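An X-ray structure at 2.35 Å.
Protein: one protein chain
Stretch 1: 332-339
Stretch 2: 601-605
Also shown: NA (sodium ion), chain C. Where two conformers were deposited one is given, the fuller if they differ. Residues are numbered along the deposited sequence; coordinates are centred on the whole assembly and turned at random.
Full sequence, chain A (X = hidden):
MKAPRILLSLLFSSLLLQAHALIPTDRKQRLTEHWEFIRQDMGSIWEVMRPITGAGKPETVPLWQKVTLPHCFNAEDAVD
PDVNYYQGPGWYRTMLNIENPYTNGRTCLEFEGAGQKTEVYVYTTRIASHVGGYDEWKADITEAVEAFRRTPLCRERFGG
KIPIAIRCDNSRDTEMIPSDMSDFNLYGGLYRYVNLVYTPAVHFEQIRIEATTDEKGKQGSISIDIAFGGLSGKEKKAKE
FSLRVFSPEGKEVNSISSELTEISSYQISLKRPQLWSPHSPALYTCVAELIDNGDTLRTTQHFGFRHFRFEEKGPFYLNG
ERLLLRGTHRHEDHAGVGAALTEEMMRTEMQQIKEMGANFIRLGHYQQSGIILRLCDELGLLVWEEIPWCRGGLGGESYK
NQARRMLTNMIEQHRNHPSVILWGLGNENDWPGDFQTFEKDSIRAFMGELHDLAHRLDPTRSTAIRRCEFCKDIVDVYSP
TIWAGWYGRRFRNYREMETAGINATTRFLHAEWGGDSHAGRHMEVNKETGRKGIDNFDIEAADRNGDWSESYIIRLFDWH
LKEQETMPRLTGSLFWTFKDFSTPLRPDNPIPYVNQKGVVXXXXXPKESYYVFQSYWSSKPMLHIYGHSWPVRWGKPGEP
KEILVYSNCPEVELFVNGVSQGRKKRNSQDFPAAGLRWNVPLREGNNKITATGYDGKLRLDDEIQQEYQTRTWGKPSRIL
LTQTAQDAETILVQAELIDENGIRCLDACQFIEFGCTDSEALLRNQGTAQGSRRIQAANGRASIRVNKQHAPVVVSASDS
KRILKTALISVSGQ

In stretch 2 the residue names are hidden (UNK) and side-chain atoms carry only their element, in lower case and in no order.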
ATOM      1  N   GLU A 332      -9.470  16.151 -13.805  0.54 23.21           N
ATOM      2  CA  GLU A 332      -8.283  16.626 -13.095  0.54 23.27           C
ATOM      3  C   GLU A 332      -7.369  15.421 -12.878  0.54 24.54           C
ATOM      4  O   GLU A 332      -7.340  14.782 -11.820  0.54 23.64           O
ATOM      5  CB  GLU A 332      -8.665  17.358 -11.814  0.54 23.10           C
ATOM      6  CG  GLU A 332      -9.057  18.819 -12.120  0.54 22.96           C
ATOM      7  CD  GLU A 332      -9.201  19.688 -10.886  0.54 25.13           C
ATOM      8  OE1 GLU A 332      -9.258  19.127  -9.758  0.54 24.36           O
ATOM      9  OE2 GLU A 332      -9.258  20.931 -11.052  0.54 21.72           O
ATOM     10  N   ASP A 333      -6.615  15.120 -13.935  1.00 22.35           N
ATOM     11  CA  ASP A 333      -5.871  13.887 -14.120  1.00 23.13           C
ATOM     12  C   ASP A 333      -4.813  14.158 -15.185  1.00 26.53           C
ATOM     13  O   ASP A 333      -5.106  14.805 -16.199  1.00 26.77           O
ATOM     14  CB  ASP A 333      -6.817  12.754 -14.565  1.00 20.67           C
ATOM     15  CG  ASP A 333      -6.088  11.455 -14.893  1.00 21.79           C
ATOM     16  OD1 ASP A 333      -5.999  10.574 -14.019  1.00 23.27           O
ATOM     17  OD2 ASP A 333      -5.614  11.289 -16.036  1.00 26.37           O
ATOM     18  N   HIS A 334      -3.589  13.688 -14.944  1.00 22.13           N
ATOM     19  CA  HIS A 334      -2.530  13.825 -15.932  1.00 21.23           C
ATOM     20  C   HIS A 334      -1.435  12.807 -15.633  1.00 25.49           C
ATOM     21  O   HIS A 334      -1.262  12.380 -14.486  1.00 22.13           O
ATOM     22  CB  HIS A 334      -1.940  15.237 -15.951  1.00 21.62           C
ATOM     23  CG  HIS A 334      -1.115  15.513 -17.167  1.00 28.15           C
ATOM     24  ND1 HIS A 334      -1.623  16.150 -18.281  1.00 24.30           N
ATOM     25  CD2 HIS A 334       0.169  15.193 -17.468  1.00 24.72           C
ATOM     26  CE1 HIS A 334      -0.680  16.238 -19.202  1.00 26.33           C
ATOM     27  NE2 HIS A 334       0.416  15.662 -18.735  1.00 27.91           N
ATOM     28  N   ALA A 335      -0.708  12.429 -16.685  1.00 23.34           N
ATOM     29  CA  ALA A 335       0.320  11.395 -16.597  1.00 24.70           C
ATOM     30  C   ALA A 335       1.378  11.735 -15.555  1.00 25.18           C
ATOM     31  O   ALA A 335       1.931  12.837 -15.544  1.00 21.71           O
ATOM     32  CB  ALA A 335       0.980  11.206 -17.965  1.00 21.90           C
ATOM     33  N   GLY A 336       1.665  10.782 -14.677  1.00 23.53           N
ATOM     34  CA  GLY A 336       2.724  10.955 -13.712  1.00 23.06           C
ATOM     35  C   GLY A 336       2.345  11.687 -12.449  1.00 27.66           C
ATOM     36  O   GLY A 336       3.111  11.640 -11.479  1.00 27.62           O
ATOM     37  N   VAL A 337       1.198  12.365 -12.405  1.00 24.59           N
ATOM     38  CA  VAL A 337       0.869  13.206 -11.261  1.00 21.16           C
ATOM     39  C   VAL A 337      -0.498  12.906 -10.671  1.00 22.76           C
ATOM     40  O   VAL A 337      -0.852  13.482  -9.633  1.00 22.96           O
ATOM     41  CB  VAL A 337       0.982  14.705 -11.615  1.00 22.94           C
ATOM     42  CG1 VAL A 337       2.351  14.995 -12.197  1.00 18.19           C
ATOM     43  CG2 VAL A 337      -0.180  15.143 -12.587  1.00 20.69           C
ATOM     44  N   GLY A 338      -1.274  12.017 -11.283  1.00 23.20           N
ATOM     45  CA  GLY A 338      -2.654  11.864 -10.864  1.00 19.44           C
ATOM     46  C   GLY A 338      -3.368  13.200 -10.960  1.00 23.89           C
ATOM     47  O   GLY A 338      -3.433  13.824 -12.036  1.00 24.94           O
ATOM     48  N   ALA A 339      -3.891  13.676  -9.820  1.00 22.18           N
ATOM     49  CA  ALA A 339      -4.557  14.972  -9.749  1.00 23.22           C
ATOM     50  C   ALA A 339      -3.605  16.145  -9.495  1.00 23.40           C
ATOM     51  O   ALA A 339      -4.051  17.296  -9.500  1.00 22.73           O
ATOM     52  CB  ALA A 339      -5.626  14.945  -8.647  1.00 22.85           C
ATOM     53  N   UNK A 601      -3.274  11.818 -25.689  1.00 23.63           N
ATOM     54  CA  UNK A 601      -2.843  10.847 -24.691  1.00 22.55           C
ATOM     55  C   UNK A 601      -2.806  11.492 -23.313  1.00 21.25           C
ATOM     56  O   UNK A 601      -2.905  12.715 -23.165  1.00 21.61           O
ATOM     57  c   UNK A 601      -1.461  10.296 -25.042  1.00 20.48           C
ATOM     58  c   UNK A 601      -1.457   9.370 -26.221  1.00 18.59           C
ATOM     59  o   UNK A 601       0.507   8.217 -25.473  1.00 25.06           O
ATOM     60  n   UNK A 601       0.365   8.753 -27.674  1.00 18.83           N
ATOM     61  c   UNK A 601      -0.114   8.728 -26.428  1.00 24.14           C
ATOM     62  N   UNK A 602      -2.606  10.657 -22.297  1.00 20.45           N
ATOM     63  CA  UNK A 602      -2.671  11.145 -20.926  1.00 20.60           C
ATOM     64  C   UNK A 602      -1.557  12.138 -20.606  1.00 23.86           C
ATOM     65  O   UNK A 602      -1.708  12.927 -19.665  1.00 21.54           O
ATOM     66  n   UNK A 602      -1.805   8.509 -15.411  1.00 17.87           N
ATOM     67  c   UNK A 602      -2.993  10.314 -18.533  1.00 22.01           C
ATOM     68  n   UNK A 602      -3.696   9.429 -16.386  1.00 19.13           N
ATOM     69  c   UNK A 602      -3.330   9.070 -17.737  1.00 20.13           C
ATOM     70  c   UNK A 602      -2.959   9.169 -15.312  1.00 22.31           C
ATOM     71  n   UNK A 602      -3.393   9.558 -14.128  1.00 22.15           N
ATOM     72  c   UNK A 602      -2.643   9.964 -19.962  1.00 20.46           C
ATOM     73  N   UNK A 603      -0.466  12.154 -21.387  1.00 20.72           N
ATOM     74  CA  UNK A 603       0.572  13.165 -21.211  1.00 22.09           C
ATOM     75  C   UNK A 603       0.369  14.378 -22.113  1.00 27.44           C
ATOM     76  O   UNK A 603       1.239  15.257 -22.158  1.00 27.72           O
ATOM     77  o   UNK A 603       1.315  12.261 -23.734  1.00 25.33           O
ATOM     78  c   UNK A 603       1.972  12.557 -21.436  1.00 21.30           C
ATOM     79  c   UNK A 603       2.218  12.110 -22.891  1.00 28.58           C
ATOM     80  o   UNK A 603       3.333  11.599 -23.192  1.00 30.95           O
ATOM     81  N   UNK A 604      -0.748  14.443 -22.838  1.00 24.45           N
ATOM     82  CA  UNK A 604      -0.997  15.534 -23.751  1.00 24.72           C
ATOM     83  C   UNK A 604      -0.517  15.306 -25.163  1.00 23.90           C
ATOM     84  O   UNK A 604      -0.700  16.185 -26.007  1.00 32.70           O
ATOM     85  N   UNK A 605       0.090  14.170 -25.453  1.00 25.23           N
ATOM     86  CA  UNK A 605       0.499  13.885 -26.820  1.00 22.71           C
ATOM     87  C   UNK A 605      -0.750  13.735 -27.676  1.00 25.29           C
ATOM     88  O   UNK A 605      -1.596  12.886 -27.372  1.00 23.26           O
ATOM     89  o   UNK A 605       2.436  12.686 -25.956  1.00 22.51           O
ATOM     90  c   UNK A 605       1.348  12.618 -26.902  1.00 25.33           C
ATOM     91  c   UNK A 605       1.896  12.452 -28.314  1.00 19.21           C
TER
HETATM   92 NA    NA C 901      -6.049  13.081 -18.396  1.00 30.90          NA
HETATM   93  O   HOH W   1       3.264  16.098 -19.674  1.00 33.74           O
HETATM   94  O   HOH W   2       0.739   8.334 -13.799  1.00 21.44           O
HETATM   95  O   HOH W   3      -8.341  14.702 -18.538  1.00 22.60           O

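Position 601 carries three side-chain carbons in an unbranched run, the third bonded to one oxygen and one nitrogen. This terminal amide on a two-methylene arm identifies Gln 601. Its side chain does not reach stretch 1 and contributes nothing to the contact, but its backbone O accepts a hydrogen bond from N of position 604 at 2.8 Å, closing a type I turn.

Position 602 has three carbons in line, then a nitrogen, then a carbon bearing two more nitrogens. The planar three-nitrogen group at its end meets the carboxylate of Asp 333, and the residue is Arg 602. The chain is extended, with chi1, chi2 and chi3 all t, which carries the guanidinium to Asp 333: Arg 602 NE donates to Asp 333 OD2 at 2.7 Å and Arg 602 NH2 to Asp 333 OD1 at 2.8 Å, a two-pronged salt bridge in which OD2 lies near the guanidinium plane. One face of the group is covered by His 334 O and Ala 335 CA. The remaining nitrogen shares water 2 with Gly 336: Arg 602 NH1 donates to the O of water 2 at 3.0 Å, and Gly 336 N donates to the same O at 2.8 Å.

At position 603 two side-chain carbons are present, the second carrying two oxygens; this short carboxylate is Asp 603. Its CB packs 3.9 Å from Ala 335 CB, whereas the end of the side chain leads away from stretch 1. There OD1 accepts a hydrogen bond from N of position 605 at 2.8 Å.

Position 604 has no side-chain atoms, and its phi/psi of 91/-1 would jam a CB against the preceding carbonyl O. It is Gly 604, whose N lies 4.1 Å from His 334 CE1.

Position 605 shows a CB bearing one oxygen and one carbon, a branch that fits Thr 605. Its side chain does not reach stretch 1; OG1 is instead hydrogen-bonded to Asp 603 OD1 at 2.5 Å.

The contact therefore rests on Arg 602, which engages stretch 1 through both side chain and backbone. While its guanidinium grips Asp 333, its carbonyl O accepts a hydrogen bond from Ala 335 N at 3.2 Å and lies over one face of the His 334 ring. Asp 333 serves two cations at once, since OD2 also binds the sodium ion NA at 3.0 Å, as does its backbone O at the same distance. Beside this charged centre, Ala 335 packs against Asp 603, and water 1 joins His 334 NE2, at 3.0 Å, to Asp 603 O through a weak bond of 3.3 Å.

Stretch 2, residues 601-605: QRDGT
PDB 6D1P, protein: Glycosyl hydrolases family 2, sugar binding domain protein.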